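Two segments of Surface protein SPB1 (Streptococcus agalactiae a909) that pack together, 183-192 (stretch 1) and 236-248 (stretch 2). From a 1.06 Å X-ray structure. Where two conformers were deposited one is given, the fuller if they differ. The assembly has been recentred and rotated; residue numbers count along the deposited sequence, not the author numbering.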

# COMPACT_ATOMS: atom_id res chain seq x y z
N SER A 183 13.64 -10.32 -29.56
CA SER A 183 13.93 -9.80 -28.25
C SER A 183 15.42 -9.54 -28.11
O SER A 183 16.23 -10.32 -28.59
CB SER A 183 13.46 -10.81 -27.21
OG SER A 183 12.05 -10.92 -27.24
N LEU A 184 15.77 -8.43 -27.45
CA LEU A 184 17.15 -7.98 -27.36
C LEU A 184 17.63 -7.85 -25.94
O LEU A 184 17.08 -7.06 -25.16
CB LEU A 184 17.31 -6.64 -28.07
CG LEU A 184 16.94 -6.60 -29.54
CD1 LEU A 184 17.06 -5.17 -30.09
CD2 LEU A 184 17.81 -7.55 -30.36
N GLN A 185 18.67 -8.60 -25.62
CA GLN A 185 19.33 -8.49 -24.34
C GLN A 185 20.31 -7.33 -24.31
O GLN A 185 20.79 -6.86 -25.36
CB GLN A 185 20.07 -9.80 -24.04
CG GLN A 185 21.32 -9.97 -24.88
CD GLN A 185 22.06 -11.20 -24.57
OE1 GLN A 185 21.48 -12.28 -24.45
NE2 GLN A 185 23.37 -11.06 -24.42
N GLY A 186 20.65 -6.90 -23.11
CA GLY A 186 21.77 -6.00 -22.92
C GLY A 186 21.48 -4.53 -23.04
O GLY A 186 22.40 -3.73 -22.86
N ALA A 187 20.24 -4.14 -23.34
CA ALA A 187 19.89 -2.71 -23.32
C ALA A 187 19.81 -2.26 -21.87
O ALA A 187 19.36 -3.02 -21.02
CB ALA A 187 18.56 -2.49 -23.99
N ILE A 188 20.22 -1.02 -21.61
CA ILE A 188 20.17 -0.46 -20.28
C ILE A 188 19.15 0.68 -20.27
O ILE A 188 19.23 1.59 -21.10
CB ILE A 188 21.54 0.06 -19.78
CG1 ILE A 188 22.58 -1.07 -19.86
CG2 ILE A 188 21.42 0.62 -18.36
CD1 ILE A 188 23.98 -0.63 -19.51
N PHE A 189 18.23 0.63 -19.31
CA PHE A 189 17.22 1.67 -19.10
C PHE A 189 17.28 2.20 -17.69
O PHE A 189 17.64 1.49 -16.74
CB PHE A 189 15.81 1.10 -19.32
CG PHE A 189 15.45 0.87 -20.76
CD1 PHE A 189 15.85 -0.30 -21.42
CD2 PHE A 189 14.77 1.82 -21.49
CE1 PHE A 189 15.53 -0.51 -22.73
CE2 PHE A 189 14.46 1.60 -22.82
CZ PHE A 189 14.85 0.45 -23.44
N VAL A 190 16.85 3.45 -17.56
CA VAL A 190 16.43 4.02 -16.29
C VAL A 190 14.96 4.44 -16.43
O VAL A 190 14.46 4.62 -17.55
CB VAL A 190 17.33 5.19 -15.84
CG1 VAL A 190 18.75 4.70 -15.60
CG2 VAL A 190 17.32 6.35 -16.82
N LEU A 191 14.29 4.57 -15.30
CA LEU A 191 12.88 4.95 -15.27
C LEU A 191 12.75 6.36 -14.72
O LEU A 191 13.25 6.67 -13.64
CB LEU A 191 12.07 3.99 -14.41
CG LEU A 191 10.54 4.16 -14.51
CD1 LEU A 191 10.05 3.73 -15.87
CD2 LEU A 191 9.83 3.38 -13.41
N LYS A 192 12.07 7.21 -15.48
CA LYS A 192 11.75 8.57 -15.06
C LYS A 192 10.27 8.66 -14.68
O LYS A 192 9.42 7.98 -15.28
CB LYS A 192 12.07 9.51 -16.22
CG LYS A 192 12.22 10.98 -15.93
CD LYS A 192 12.55 11.77 -17.17
CE LYS A 192 12.76 13.22 -16.84
NZ LYS A 192 13.14 13.96 -18.05
N TYR A 236 4.97 7.23 -16.39
CA TYR A 236 6.41 7.05 -16.29
C TYR A 236 7.01 7.08 -17.69
O TYR A 236 6.29 6.98 -18.69
CB TYR A 236 6.71 5.71 -15.59
CG TYR A 236 6.17 5.67 -14.18
CD1 TYR A 236 6.91 6.19 -13.13
CD2 TYR A 236 4.91 5.16 -13.89
CE1 TYR A 236 6.41 6.19 -11.82
CE2 TYR A 236 4.40 5.16 -12.61
CZ TYR A 236 5.16 5.66 -11.55
OH TYR A 236 4.70 5.68 -10.25
N TYR A 237 8.33 7.19 -17.74
CA TYR A 237 9.03 7.30 -19.01
C TYR A 237 10.25 6.40 -19.01
O TYR A 237 11.09 6.48 -18.11
CB TYR A 237 9.45 8.76 -19.26
CG TYR A 237 8.24 9.67 -19.41
CD1 TYR A 237 7.65 10.27 -18.30
CD2 TYR A 237 7.65 9.87 -20.65
CE1 TYR A 237 6.52 11.06 -18.42
CE2 TYR A 237 6.50 10.66 -20.78
CZ TYR A 237 5.95 11.25 -19.66
OH TYR A 237 4.81 12.02 -19.80
N LEU A 238 10.34 5.56 -20.03
CA LEU A 238 11.45 4.64 -20.18
C LEU A 238 12.56 5.34 -20.94
O LEU A 238 12.36 5.74 -22.09
CB LEU A 238 11.01 3.41 -20.97
CG LEU A 238 9.76 2.68 -20.44
CD1 LEU A 238 9.38 1.53 -21.35
CD2 LEU A 238 9.91 2.22 -19.04
N VAL A 239 13.72 5.49 -20.32
CA VAL A 239 14.84 6.21 -20.89
C VAL A 239 15.97 5.21 -21.17
O VAL A 239 16.54 4.62 -20.25
CB VAL A 239 15.33 7.31 -19.95
CG1 VAL A 239 16.54 8.03 -20.50
CG2 VAL A 239 14.21 8.31 -19.64
N GLU A 240 16.31 5.03 -22.44
CA GLU A 240 17.39 4.14 -22.80
C GLU A 240 18.71 4.86 -22.59
O GLU A 240 18.96 5.94 -23.13
CB GLU A 240 17.26 3.70 -24.25
CG GLU A 240 18.21 2.59 -24.59
CD GLU A 240 18.02 2.08 -26.00
OE1 GLU A 240 18.35 2.79 -26.97
OE2 GLU A 240 17.57 0.92 -26.14
N LYS A 241 19.57 4.23 -21.79
CA LYS A 241 20.91 4.71 -21.52
C LYS A 241 21.96 4.03 -22.39
O LYS A 241 22.99 4.63 -22.68
CB LYS A 241 21.26 4.51 -20.06
CG LYS A 241 20.40 5.32 -19.11
CD LYS A 241 20.38 6.82 -19.43
CE LYS A 241 21.73 7.50 -19.28
NZ LYS A 241 22.23 7.57 -17.87
N LYS A 242 21.72 2.79 -22.80
CA LYS A 242 22.64 2.05 -23.68
C LYS A 242 21.78 1.15 -24.55
O LYS A 242 20.96 0.39 -24.05
CB LYS A 242 23.64 1.22 -22.87
CG LYS A 242 24.69 0.53 -23.75
CD LYS A 242 25.79 -0.16 -22.90
CE LYS A 242 25.42 -1.60 -22.42
NZ LYS A 242 26.60 -2.50 -21.91
N ALA A 243 21.96 1.24 -25.87
CA ALA A 243 21.24 0.37 -26.77
C ALA A 243 21.88 -1.03 -26.77
O ALA A 243 23.05 -1.18 -26.42
CB ALA A 243 21.26 0.95 -28.18
N PRO A 244 21.12 -2.06 -27.18
CA PRO A 244 21.75 -3.36 -27.40
C PRO A 244 22.87 -3.24 -28.41
O PRO A 244 22.92 -2.31 -29.22
CB PRO A 244 20.62 -4.26 -27.94
CG PRO A 244 19.37 -3.56 -27.57
CD PRO A 244 19.71 -2.09 -27.58
N LEU A 245 23.78 -4.19 -28.34
CA LEU A 245 24.95 -4.19 -29.17
C LEU A 245 24.58 -4.04 -30.65
O LEU A 245 23.82 -4.84 -31.18
CB LEU A 245 25.69 -5.51 -28.96
CG LEU A 245 26.98 -5.74 -29.74
CD1 LEU A 245 28.04 -4.78 -29.31
CD2 LEU A 245 27.47 -7.17 -29.57
N GLY A 246 25.14 -3.03 -31.32
CA GLY A 246 24.88 -2.81 -32.73
C GLY A 246 23.69 -1.93 -33.08
O GLY A 246 23.47 -1.65 -34.26
N TYR A 247 22.94 -1.51 -32.07
CA TYR A 247 21.76 -0.67 -32.25
C TYR A 247 22.05 0.79 -31.93
O TYR A 247 22.95 1.10 -31.15
CB TYR A 247 20.60 -1.22 -31.40
CG TYR A 247 20.08 -2.53 -31.94
CD1 TYR A 247 20.76 -3.72 -31.73
CD2 TYR A 247 18.93 -2.57 -32.71
CE1 TYR A 247 20.30 -4.90 -32.27
CE2 TYR A 247 18.47 -3.75 -33.25
CZ TYR A 247 19.15 -4.91 -33.03
OH TYR A 247 18.73 -6.12 -33.57
N ASN A 248 21.27 1.69 -32.52
CA ASN A 248 21.43 3.11 -32.25
C ASN A 248 20.71 3.53 -30.96
O ASN A 248 19.61 3.09 -30.70
CB ASN A 248 20.87 3.93 -33.40
CG ASN A 248 21.66 3.77 -34.67
OD1 ASN A 248 22.88 3.57 -34.64
ND2 ASN A 248 20.98 3.82 -35.80
O HOH W 1 23.27 -6.31 -26.38
O HOH W 2 24.58 -4.51 -21.34

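Parts of the two segments, Ile188 to Lys192 and Tyr237 to Lys242, pair in antiparallel fashion, and main-chain hydrogen bonds satisfy most of the polar atoms between them. Val190 and Val239 form a reciprocal pair: Val190 N donates to Val239 O at 2.9 Å, and Val239 N donates to Val190 O at 3.0 Å. Lys192 and Tyr237 repeat the pattern, with Lys192 N to Tyr237 O at 2.9 Å and Tyr237 N to Lys192 O at 2.8 Å.

Between Ile188 and Phe189 the register slips by one residue, a beta bulge that places Lys241 as the extra residue opposite them. Ile188 O accepts from two successive amides, Lys241 N at 2.7 Å and Lys242 N at 3.2 Å, so the extra residue leaves neither N-H without a partner. Ile188 N completes the pair by donating to Lys242 O at 2.9 Å. Several carbonyls also receive CA-H...O contacts, the shortest from Phe189 CA to Val239 O at 3.2 Å.

Side chains of the paired residues alternate between the two faces of the sheet, except that the bulge at Lys241 puts Glu240 and Lys242 on opposite faces. Phe189, Leu191, Leu238 and Glu240 share one face, where Leu191 CD1 meets Leu238 CD2 at 3.5 Å and Phe189 CD2 lies 4.1 Å from Leu238 CB. Glu240, though buried, suits this apolar setting because its aliphatic part covers one face of the Phe189 ring, while OE1 is hydrogen-bonded to a residue flanking the stretches. The other face carries Ile188, Val190, Lys192, Tyr237, Val239 and Lys242. Beta-branched Val190 and Val239, well suited to extended backbone, pack with CG2 of Val190 3.8 Å from CB of Val239. Lysine serves at the margin by offering methylenes for packing: Ile188 CD1 approaches Lys242 CE at 3.4 Å. The Lys242 ammonium group is held by water 2, which accepts from Lys242 NZ at 2.9 Å and donates to Gly186 O at 2.8 Å.

Beyond the paired strands, water continues the connection. Water 1 donates to Gln185 O at 2.7 Å and accepts from Leu245 N at 2.9 Å, bridging two main-chain groups that do not bond directly. Pro244, which has no N-H to satisfy, fits here as an apolar surface, with CG 3.7 Å from Leu184 CB and CD 3.8 Å from Ala187 CB. It begins a type II turn closed by Tyr247 N donating to Pro244 O at 3.0 Å. Gly246 and Gly186 both adopt positive phi, at which a CB would jam against the preceding carbonyl oxygen. Finally, Leu184 CD1 sits over the face of the Tyr247 ring, 3.8 Å from its centroid, in a CH-pi contact, while Tyr247 OH is hydrogen-bonded elsewhere in the structure.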